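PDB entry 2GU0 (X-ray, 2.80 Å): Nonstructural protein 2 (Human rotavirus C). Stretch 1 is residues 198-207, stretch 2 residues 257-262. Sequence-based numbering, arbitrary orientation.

Stretch 1 198-207: NQTAFAAYIR
Stretch 2 (257-262) GDMAFV

Residues 198-207 lie within a longer α-helix, with phi between -52° and -77° and psi between -38° and -52° except at Ile206, where it eases to -18°. Successive i to i+4 bonds run from Phe202 N to Asn198 O (2.9 Å) through Ile206 N to Phe202 O (2.8 Å); at the end of the stretch Arg207 N makes two weak bonds, to Ala203 O and Ala204 O, each 3.2 Å. Residues 257-262 form no regular helix or strand. Gly257 (phi/psi 78/-11) and Asp258 (46/52) both have positive phi, which by itself favours glycine at the first position, and both are poorly ordered. Met259 is extended (-89/134) and opens a type I turn through Ala260 (-49/-27) and Phe261 (-89/-7), closed by Val262 N to Met259 O at 3.0 Å. This turn rests against the helix, with the CA atoms of Gln199 and Ala260 5.6 Å apart and those of Ala203 and Phe261 only 4.2 Å apart.

A single hydrogen bond joins the stretches. Gln199, with chi1 -69° (m), chi2 -151° (t) and chi3 38°, reaches toward the turn, and its OE1 accepts from Ala260 N at 2.7 Å with a nearly linear angle of 167°. The amide side chain thus satisfies a backbone NH within the turn, while its NE2 is bonded elsewhere in the structure. Met259, in the m, m, m conformation, has a CA-to-CB bond directed sideways, but its end comes nearer the helix, placing SD 3.4 Å from Gln199 OE1. Ala260 points its methyl toward the helix, with Ala260 CB 3.6 Å from Gln199 OE1.

The apolar part of the contact centres on Phe261 (chi1 65°, p; chi2 86°), which points toward the helix. Phe202 (chi1 -178°, t; chi2 68°) presents its ring edge to the face of Phe261: the centroids are 4.9 Å apart, the planes meet at 88°, and Phe202 CD2 lies 3.5 Å from Phe261 CD2. The small side chain of Ala203 accompanies the close backbone approach, its CA 3.6 Å and its CB 3.7 Å from Phe261 CB. One turn on from Phe202, Ile206 (chi1 57°, p; chi2 177°, t) extends CD1 to 3.9 Å from Phe261 CB, adding an aliphatic contact to the aromatic pair. Gln199, Phe202, Ala203, Ile206, Met259 and Phe261 are all buried in the assembly. The contact covers 358 Å² summed over both sides, with Phe261 and Gln199 contributing the largest shares.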

# COMPACT_ATOMS: atom_id res chain seq x y z
N ASN A 198 -38.78 -35.03 -18.13
CA ASN A 198 -37.73 -34.17 -17.59
C ASN A 198 -36.37 -34.86 -17.65
O ASN A 198 -35.35 -34.24 -17.98
CB ASN A 198 -38.06 -33.80 -16.15
CG ASN A 198 -39.36 -33.03 -16.06
OD1 ASN A 198 -39.37 -31.86 -15.66
ND2 ASN A 198 -40.45 -33.67 -16.44
N GLN A 199 -36.35 -36.15 -17.34
CA GLN A 199 -35.12 -36.90 -17.41
C GLN A 199 -34.50 -36.67 -18.79
O GLN A 199 -33.33 -36.29 -18.91
CB GLN A 199 -35.39 -38.39 -17.23
CG GLN A 199 -35.81 -38.77 -15.85
CD GLN A 199 -35.41 -40.19 -15.52
OE1 GLN A 199 -34.33 -40.65 -15.92
NE2 GLN A 199 -36.26 -40.89 -14.77
N THR A 200 -35.30 -36.90 -19.83
CA THR A 200 -34.86 -36.75 -21.21
C THR A 200 -34.50 -35.31 -21.57
O THR A 200 -33.53 -35.07 -22.28
CB THR A 200 -35.94 -37.26 -22.19
OG1 THR A 200 -36.09 -38.67 -22.02
CG2 THR A 200 -35.52 -36.98 -23.63
N ALA A 201 -35.27 -34.35 -21.09
CA ALA A 201 -34.95 -32.97 -21.39
C ALA A 201 -33.55 -32.67 -20.86
O ALA A 201 -32.69 -32.13 -21.56
CB ALA A 201 -35.98 -32.05 -20.75
N PHE A 202 -33.31 -33.05 -19.61
CA PHE A 202 -32.03 -32.84 -18.95
C PHE A 202 -30.91 -33.56 -19.73
O PHE A 202 -29.83 -33.00 -19.94
CB PHE A 202 -32.14 -33.35 -17.51
CG PHE A 202 -30.89 -33.15 -16.70
CD1 PHE A 202 -30.48 -31.87 -16.34
CD2 PHE A 202 -30.13 -34.25 -16.31
CE1 PHE A 202 -29.31 -31.69 -15.60
CE2 PHE A 202 -28.97 -34.07 -15.57
CZ PHE A 202 -28.56 -32.79 -15.22
N ALA A 203 -31.20 -34.79 -20.15
CA ALA A 203 -30.25 -35.62 -20.90
C ALA A 203 -29.80 -34.86 -22.14
O ALA A 203 -28.61 -34.85 -22.48
CB ALA A 203 -30.92 -36.93 -21.31
N ALA A 204 -30.76 -34.24 -22.81
CA ALA A 204 -30.49 -33.46 -24.00
C ALA A 204 -29.78 -32.19 -23.59
O ALA A 204 -28.87 -31.73 -24.27
CB ALA A 204 -31.79 -33.13 -24.71
N TYR A 205 -30.18 -31.62 -22.45
CA TYR A 205 -29.56 -30.41 -21.98
C TYR A 205 -28.06 -30.58 -21.79
O TYR A 205 -27.29 -29.74 -22.24
CB TYR A 205 -30.15 -29.93 -20.65
CG TYR A 205 -29.48 -28.67 -20.15
CD1 TYR A 205 -29.90 -27.42 -20.58
CD2 TYR A 205 -28.34 -28.73 -19.33
CE1 TYR A 205 -29.20 -26.26 -20.22
CE2 TYR A 205 -27.64 -27.58 -18.97
CZ TYR A 205 -28.07 -26.35 -19.42
OH TYR A 205 -27.37 -25.22 -19.09
N ILE A 206 -27.63 -31.64 -21.12
CA ILE A 206 -26.20 -31.81 -20.90
C ILE A 206 -25.45 -32.29 -22.13
O ILE A 206 -24.22 -32.17 -22.20
CB ILE A 206 -25.88 -32.76 -19.71
CG1 ILE A 206 -26.53 -34.12 -19.92
CG2 ILE A 206 -26.33 -32.12 -18.40
CD1 ILE A 206 -26.19 -35.11 -18.83
N ARG A 207 -26.15 -32.84 -23.11
CA ARG A 207 -25.46 -33.29 -24.31
C ARG A 207 -24.95 -32.08 -25.05
O ARG A 207 -23.82 -32.07 -25.54
CB ARG A 207 -26.38 -34.09 -25.22
CG ARG A 207 -26.39 -35.58 -24.95
CD ARG A 207 -26.53 -36.35 -26.26
NE ARG A 207 -25.24 -36.84 -26.74
CZ ARG A 207 -24.98 -37.15 -28.00
NH1 ARG A 207 -25.91 -37.03 -28.94
NH2 ARG A 207 -23.77 -37.61 -28.33
N GLY A 257 -29.70 -45.26 -10.35
CA GLY A 257 -30.85 -44.38 -10.31
C GLY A 257 -31.57 -44.63 -11.63
O GLY A 257 -32.71 -44.20 -11.84
N ASP A 258 -30.87 -45.34 -12.52
CA ASP A 258 -31.36 -45.68 -13.85
C ASP A 258 -31.95 -44.44 -14.50
O ASP A 258 -33.08 -44.43 -14.99
CB ASP A 258 -32.39 -46.80 -13.76
CG ASP A 258 -32.52 -47.57 -15.05
OD1 ASP A 258 -31.47 -47.91 -15.64
OD2 ASP A 258 -33.66 -47.84 -15.48
N MET A 259 -31.15 -43.37 -14.49
CA MET A 259 -31.56 -42.10 -15.06
C MET A 259 -31.20 -42.00 -16.53
O MET A 259 -30.09 -42.31 -16.94
CB MET A 259 -30.90 -40.95 -14.29
CG MET A 259 -31.39 -40.78 -12.87
SD MET A 259 -33.14 -40.34 -12.80
CE MET A 259 -33.08 -38.64 -13.07
N ALA A 260 -32.17 -41.54 -17.31
CA ALA A 260 -32.01 -41.41 -18.75
C ALA A 260 -30.75 -40.72 -19.24
O ALA A 260 -30.29 -40.98 -20.35
CB ALA A 260 -33.22 -40.70 -19.32
N PHE A 261 -30.18 -39.83 -18.43
CA PHE A 261 -29.01 -39.07 -18.84
C PHE A 261 -27.67 -39.72 -18.55
O PHE A 261 -26.64 -39.20 -18.98
CB PHE A 261 -29.06 -37.67 -18.21
CG PHE A 261 -28.97 -37.68 -16.71
CD1 PHE A 261 -27.74 -37.69 -16.08
CD2 PHE A 261 -30.13 -37.71 -15.94
CE1 PHE A 261 -27.65 -37.73 -14.70
CE2 PHE A 261 -30.06 -37.75 -14.54
CZ PHE A 261 -28.82 -37.77 -13.92
N VAL A 262 -27.66 -40.83 -17.83
CA VAL A 262 -26.40 -41.49 -17.53
C VAL A 262 -25.77 -42.04 -18.80
O VAL A 262 -26.44 -42.65 -19.62
CB VAL A 262 -26.59 -42.63 -16.52
CG1 VAL A 262 -25.28 -43.39 -16.34
CG2 VAL A 262 -27.05 -42.06 -15.20